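ABC transporter, periplasmic substrate-binding protein (Thermotoga maritima, PDB 2HPG) probably binds a substrate in the periplasm as the binding-protein component of a tripartite ATP-independent (TRAP) transport system. Local coordinates at residues V86-Y91 with P167-S172; R142-N147 with T222-L227. One frame throughout, in Å; residues are numbered along the deposited sequence.

Contact 1. Residues V86-Y91 with P167-S172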
loop_
_atom_site.group_PDB
_atom_site.type_symbol
_atom_site.label_atom_id
_atom_site.label_comp_id
_atom_site.label_asym_id
_atom_site.label_seq_id
_atom_site.Cartn_x
_atom_site.Cartn_y
_atom_site.Cartn_z
ATOM N N VAL A 86 9.989 3.600 -6.057
ATOM C CA VAL A 86 9.389 3.368 -7.365
ATOM C C VAL A 86 8.095 2.521 -7.272
ATOM O O VAL A 86 7.201 2.643 -8.127
ATOM C CB VAL A 86 10.416 2.712 -8.359
ATOM C CG1 VAL A 86 10.621 1.271 -8.039
ATOM C CG2 VAL A 86 9.939 2.907 -9.817
HETATM N N MSE A 87 7.982 1.695 -6.228
HETATM C CA MSE A 87 6.827 0.795 -6.088
HETATM C C MSE A 87 5.536 1.466 -5.568
HETATM O O MSE A 87 4.512 0.790 -5.436
HETATM C CB MSE A 87 7.194 -0.405 -5.226
HETATM C CG MSE A 87 8.470 -1.088 -5.704
HETATM SE SE MSE A 87 8.827 -2.803 -4.941
HETATM C CE MSE A 87 7.019 -3.489 -4.746
ATOM N N ASN A 88 5.581 2.768 -5.305
ATOM C CA ASN A 88 4.384 3.543 -4.908
ATOM C C ASN A 88 3.988 4.567 -5.970
ATOM O O ASN A 88 3.109 5.420 -5.752
ATOM C CB ASN A 88 4.608 4.250 -3.556
ATOM C CG ASN A 88 3.397 4.138 -2.623
ATOM O OD1 ASN A 88 2.308 4.597 -2.948
ATOM N ND2 ASN A 88 3.582 3.490 -1.497
ATOM N N LEU A 89 4.629 4.483 -7.129
ATOM C CA LEU A 89 4.340 5.404 -8.202
ATOM C C LEU A 89 3.198 4.894 -9.095
ATOM O O LEU A 89 2.934 3.678 -9.191
ATOM C CB LEU A 89 5.621 5.719 -9.003
ATOM C CG LEU A 89 6.557 6.726 -8.338
ATOM C CD1 LEU A 89 7.745 6.987 -9.237
ATOM C CD2 LEU A 89 5.857 8.023 -8.050
ATOM N N ALA A 90 2.503 5.848 -9.711
ATOM C CA ALA A 90 1.337 5.556 -10.543
ATOM C C ALA A 90 1.676 4.522 -11.590
ATOM O O ALA A 90 2.713 4.607 -12.218
ATOM C CB ALA A 90 0.802 6.833 -11.207
ATOM N N TYR A 91 0.796 3.534 -11.734
ATOM C CA TYR A 91 0.897 2.448 -12.735
ATOM C C TYR A 91 2.096 1.517 -12.647
ATOM O O TYR A 91 2.248 0.680 -13.527
ATOM C CB TYR A 91 0.736 2.973 -14.179
ATOM C CG TYR A 91 -0.632 3.537 -14.394
ATOM C CD1 TYR A 91 -0.843 4.903 -14.398
ATOM C CD2 TYR A 91 -1.737 2.699 -14.521
ATOM C CE1 TYR A 91 -2.115 5.420 -14.545
ATOM C CE2 TYR A 91 -3.019 3.223 -14.685
ATOM C CZ TYR A 91 -3.193 4.573 -14.706
ATOM O OH TYR A 91 -4.468 5.097 -14.842
ATOM N N PRO A 167 5.723 12.251 -1.222
ATOM C CA PRO A 167 6.002 12.587 -2.611
ATOM C C PRO A 167 5.570 11.580 -3.680
ATOM O O PRO A 167 5.116 12.011 -4.716
ATOM C CB PRO A 167 7.538 12.752 -2.629
ATOM C CG PRO A 167 7.876 13.151 -1.273
ATOM C CD PRO A 167 6.923 12.435 -0.377
ATOM N N ALA A 168 5.725 10.272 -3.468
ATOM C CA ALA A 168 5.301 9.304 -4.486
ATOM C C ALA A 168 3.833 9.507 -4.887
ATOM O O ALA A 168 3.491 9.474 -6.064
ATOM C CB ALA A 168 5.539 7.878 -4.017
ATOM N N TRP A 169 2.978 9.745 -3.902
ATOM C CA TRP A 169 1.559 10.026 -4.158
ATOM C C TRP A 169 1.307 11.393 -4.784
ATOM O O TRP A 169 0.599 11.509 -5.789
ATOM C CB TRP A 169 0.779 10.001 -2.857
ATOM C CG TRP A 169 0.919 8.793 -1.997
ATOM C CD1 TRP A 169 1.742 8.665 -0.921
ATOM C CD2 TRP A 169 0.120 7.586 -2.036
ATOM N NE1 TRP A 169 1.534 7.447 -0.308
ATOM C CE2 TRP A 169 0.554 6.767 -0.978
ATOM C CE3 TRP A 169 -0.905 7.126 -2.872
ATOM C CZ2 TRP A 169 -0.009 5.503 -0.716
ATOM C CZ3 TRP A 169 -1.472 5.883 -2.613
ATOM C CH2 TRP A 169 -1.008 5.077 -1.550
ATOM N N GLN A 170 1.861 12.433 -4.158
ATOM C CA GLN A 170 1.614 13.808 -4.580
ATOM C C GLN A 170 2.058 14.022 -6.019
ATOM O O GLN A 170 1.307 14.551 -6.844
ATOM C CB GLN A 170 2.308 14.803 -3.648
ATOM C CG GLN A 170 1.839 14.772 -2.201
ATOM C CD GLN A 170 0.516 15.433 -1.980
ATOM O OE1 GLN A 170 0.353 16.591 -2.325
ATOM N NE2 GLN A 170 -0.433 14.715 -1.367
ATOM N N GLU A 171 3.276 13.600 -6.324
ATOM C CA GLU A 171 3.853 13.785 -7.662
ATOM C C GLU A 171 3.146 12.957 -8.712
ATOM O O GLU A 171 2.993 13.403 -9.829
ATOM C CB GLU A 171 5.330 13.397 -7.654
ATOM C CG GLU A 171 6.174 14.276 -6.760
ATOM C CD GLU A 171 6.377 15.659 -7.319
ATOM O OE1 GLU A 171 6.211 15.842 -8.552
ATOM O OE2 GLU A 171 6.696 16.573 -6.514
ATOM N N SER A 172 2.735 11.745 -8.349
ATOM C CA SER A 172 1.936 10.897 -9.226
ATOM C C SER A 172 0.606 11.561 -9.629
ATOM O O SER A 172 0.304 11.676 -10.821
ATOM C CB SER A 172 1.668 9.553 -8.547
ATOM O OG SER A 172 2.846 8.766 -8.527
#

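Contact 2. Residues R142-N147 with T222-L227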
loop_
_atom_site.group_PDB
_atom_site.type_symbol
_atom_site.label_atom_id
_atom_site.label_comp_id
_atom_site.label_asym_id
_atom_site.label_seq_id
_atom_site.Cartn_x
_atom_site.Cartn_y
_atom_site.Cartn_z
ATOM N N ARG A 142 -6.623 1.690 -6.687
ATOM C CA ARG A 142 -7.246 2.940 -6.341
ATOM C C ARG A 142 -7.735 3.622 -7.600
ATOM O O ARG A 142 -7.104 3.534 -8.667
ATOM C CB ARG A 142 -6.250 3.807 -5.571
ATOM C CG ARG A 142 -5.995 3.222 -4.202
ATOM C CD ARG A 142 -4.795 3.753 -3.506
ATOM N NE ARG A 142 -4.964 5.120 -3.008
ATOM C CZ ARG A 142 -5.052 5.493 -1.727
ATOM N NH1 ARG A 142 -5.011 4.620 -0.745
ATOM N NH2 ARG A 142 -5.143 6.783 -1.437
ATOM N N HIS A 143 -8.885 4.290 -7.468
ATOM C CA HIS A 143 -9.585 4.928 -8.588
ATOM C C HIS A 143 -9.960 6.330 -8.147
ATOM O O HIS A 143 -9.976 6.595 -6.961
ATOM C CB HIS A 143 -10.861 4.126 -8.923
ATOM C CG HIS A 143 -10.600 2.695 -9.298
ATOM N ND1 HIS A 143 -9.771 2.338 -10.337
ATOM C CD2 HIS A 143 -11.057 1.536 -8.760
ATOM C CE1 HIS A 143 -9.714 1.016 -10.416
ATOM N NE2 HIS A 143 -10.504 0.505 -9.484
ATOM N N PHE A 144 -10.244 7.228 -9.074
ATOM C CA PHE A 144 -10.642 8.586 -8.696
ATOM C C PHE A 144 -12.091 8.626 -8.185
ATOM O O PHE A 144 -12.945 7.973 -8.770
ATOM C CB PHE A 144 -10.494 9.531 -9.875
ATOM C CG PHE A 144 -9.075 9.910 -10.164
ATOM C CD1 PHE A 144 -8.428 10.838 -9.379
ATOM C CD2 PHE A 144 -8.386 9.311 -11.181
ATOM C CE1 PHE A 144 -7.113 11.194 -9.632
ATOM C CE2 PHE A 144 -7.084 9.655 -11.445
ATOM C CZ PHE A 144 -6.444 10.597 -10.658
ATOM N N VAL A 145 -12.338 9.417 -7.134
ATOM C CA VAL A 145 -13.660 9.560 -6.539
ATOM C C VAL A 145 -13.946 11.053 -6.605
ATOM O O VAL A 145 -13.282 11.844 -5.944
ATOM C CB VAL A 145 -13.747 9.091 -5.069
ATOM C CG1 VAL A 145 -15.227 8.706 -4.735
ATOM C CG2 VAL A 145 -12.814 7.907 -4.786
ATOM N N THR A 146 -14.918 11.429 -7.434
ATOM C CA THR A 146 -15.128 12.823 -7.825
ATOM C C THR A 146 -16.622 13.127 -8.058
ATOM O O THR A 146 -17.455 12.242 -7.967
ATOM C CB THR A 146 -14.404 13.096 -9.145
ATOM O OG1 THR A 146 -14.951 12.234 -10.156
ATOM C CG2 THR A 146 -12.860 12.843 -9.031
ATOM N N ASN A 147 -16.942 14.391 -8.335
ATOM C CA ASN A 147 -18.294 14.766 -8.777
ATOM C C ASN A 147 -18.289 15.150 -10.270
ATOM O O ASN A 147 -19.192 15.836 -10.744
ATOM C CB ASN A 147 -18.885 15.882 -7.900
ATOM C CG ASN A 147 -19.497 15.353 -6.621
ATOM O OD1 ASN A 147 -20.235 14.357 -6.634
ATOM N ND2 ASN A 147 -19.179 15.996 -5.502
ATOM N N THR A 222 -9.589 4.415 -13.212
ATOM C CA THR A 222 -8.271 4.639 -13.768
ATOM C C THR A 222 -7.281 3.603 -13.260
ATOM O O THR A 222 -6.283 3.356 -13.926
ATOM C CB THR A 222 -7.739 6.005 -13.412
ATOM O OG1 THR A 222 -7.963 6.246 -12.023
ATOM C CG2 THR A 222 -8.425 7.099 -14.238
ATOM N N GLY A 223 -7.542 3.022 -12.085
ATOM C CA GLY A 223 -6.686 1.974 -11.513
ATOM C C GLY A 223 -5.216 2.409 -11.459
ATOM O O GLY A 223 -4.300 1.617 -11.704
ATOM N N HIS A 224 -5.010 3.676 -11.132
ATOM C CA HIS A 224 -3.700 4.334 -11.226
ATOM C C HIS A 224 -2.680 3.959 -10.121
ATOM O O HIS A 224 -1.476 4.173 -10.317
ATOM C CB HIS A 224 -3.896 5.853 -11.264
ATOM C CG HIS A 224 -4.666 6.375 -10.093
ATOM N ND1 HIS A 224 -6.030 6.556 -10.119
ATOM C CD2 HIS A 224 -4.271 6.688 -8.839
ATOM C CE1 HIS A 224 -6.440 6.970 -8.935
ATOM N NE2 HIS A 224 -5.394 7.068 -8.137
ATOM N N PHE A 225 -3.138 3.433 -8.976
ATOM C CA PHE A 225 -2.247 2.841 -7.973
ATOM C C PHE A 225 -2.715 1.441 -7.626
ATOM O O PHE A 225 -3.913 1.181 -7.530
ATOM C CB PHE A 225 -2.215 3.608 -6.638
ATOM C CG PHE A 225 -1.682 5.004 -6.708
ATOM C CD1 PHE A 225 -0.410 5.270 -7.177
ATOM C CD2 PHE A 225 -2.426 6.043 -6.209
ATOM C CE1 PHE A 225 0.061 6.551 -7.203
ATOM C CE2 PHE A 225 -1.967 7.321 -6.232
ATOM C CZ PHE A 225 -0.717 7.590 -6.725
ATOM N N LEU A 226 -1.753 0.536 -7.454
ATOM C CA LEU A 226 -1.955 -0.681 -6.674
ATOM C C LEU A 226 -1.165 -0.507 -5.383
ATOM O O LEU A 226 0.068 -0.454 -5.416
ATOM C CB LEU A 226 -1.464 -1.921 -7.418
ATOM C CG LEU A 226 -1.681 -3.211 -6.645
ATOM C CD1 LEU A 226 -3.168 -3.504 -6.493
ATOM C CD2 LEU A 226 -0.928 -4.357 -7.293
ATOM N N LEU A 227 -1.861 -0.403 -4.257
ATOM C CA LEU A 227 -1.213 -0.146 -2.966
ATOM C C LEU A 227 -0.547 -1.394 -2.399
ATOM O O LEU A 227 -1.211 -2.358 -1.970
ATOM C CB LEU A 227 -2.206 0.478 -1.970
ATOM C CG LEU A 227 -1.711 0.796 -0.553
ATOM C CD1 LEU A 227 -0.293 1.331 -0.524
ATOM C CD2 LEU A 227 -2.697 1.799 0.086
#

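Contact 1. Residues V86-Y91 with P167-S172
The hydroxyl of Ser172 ties the two segments together: its OG accepts a hydrogen bond from Ala90 N at 3.2 Å, with an N-H...O angle of 153°, and gives its own proton to Ala168 O one helical turn back, 2.6 Å away. OG lies anti to the carbonyl carbon and beside the backbone N (chi1 -73°), which turns it back along the helix toward that carbonyl. The buried hydroxyl thus both donates and accepts, and Ala90 N finds an acceptor where the chain leaves its 3-10 turn. Apolar atoms close in around this bond. Ala90 CB rests 3.9 Å from Ser172 CB, and Leu89 reaches the helix with one branch, CD2, which stands 4.0 Å from Ala168 CB. The same methyl comes to 3.1 Å from Ser172 OG, a tight fit. Ala168, a small residue facing the loop, lets the backbones come close, with Leu89 CA 5.5 Å from Ala168 CA. On the other flank, Asn88 CB meets Ala168 CB at 3.8 Å. The helix concerned, 167-176, belongs to the two-lobed alpha/beta architecture of the family 7 solute-binding proteins, and the segment packed on it is the connection between helices 74-77 and 92-95. Ala90 O is hydrogen-bonded to the hydroxyl of Tyr302 of helix 291-305. Trp169 brings its indole round to Asn88, whose amide end sits over one ring face, displaced toward the rim, with the two planes 63° apart. An alanine in place of Trp169 would probably leave the Asn88 amide without its aromatic cover and Phe225 without its edge-to-face partner, opening a gap beside Ala75.

Contact 2. Residues R142-N147 with T222-L227
Strands 142-146 and 222-227 pair in the antiparallel sense but cross steeply, their local axes 122° apart, and Arg142 N donates to Phe225 O at 2.9 Å, while the bond from His224 N to Arg142 O is weak. They belong to the mixed sheet of a periplasmic binding protein fold, and strand 218-234 also pairs with strand 68-73. His143 folds its ring back so that ND1 accepts the N-H of Gly223 at 2.9 Å, close to the ring plane, which implies that ND1 carries no proton. Gly223 suits this position: its phi is positive, and a side chain would press against His143 CE1. The His224 ring lies between two groups, with Phe144 CZ over one face and Arg142 O over the opposite one. The Phe144 and His224 rings meet obliquely, their planes 35° apart and centroids 4.4 Å apart. Arg142 passes Phe225 CB with its CD at 4.1 Å; the bend at chi3 (73°) then sets NE near Phe225 CD2, and NH1 touches Leu227 CD2. Its NH2 forms a salt bridge with Glu201, which also binds His224 NE2. The other ring nitrogen of His224, ND1, shares a 2.7 Å hydrogen bond with Thr222 OG1.

Contacts 1 and 2 have centres 12 Å apart and meet along strand 218-234. Segment 86-91 is joined to segment 222-227 by two probable hydrogen bonds through Tyr91: OH to Thr222 O at 2.7 Å and N to His224 O at 2.8 Å. Helix 167-176 approaches the same strand through its tryptophan, with Trp169 CE3 3.5 Å from Phe225 CE2. Phe225 thus belongs to both clusters, since its CE1 also lies 3.6 Å from Asn88 O. The segments alternate along the chain, so the two contacts interlock distant parts of the sequence. TRAP binding proteins generally hold their ligand between two lobes.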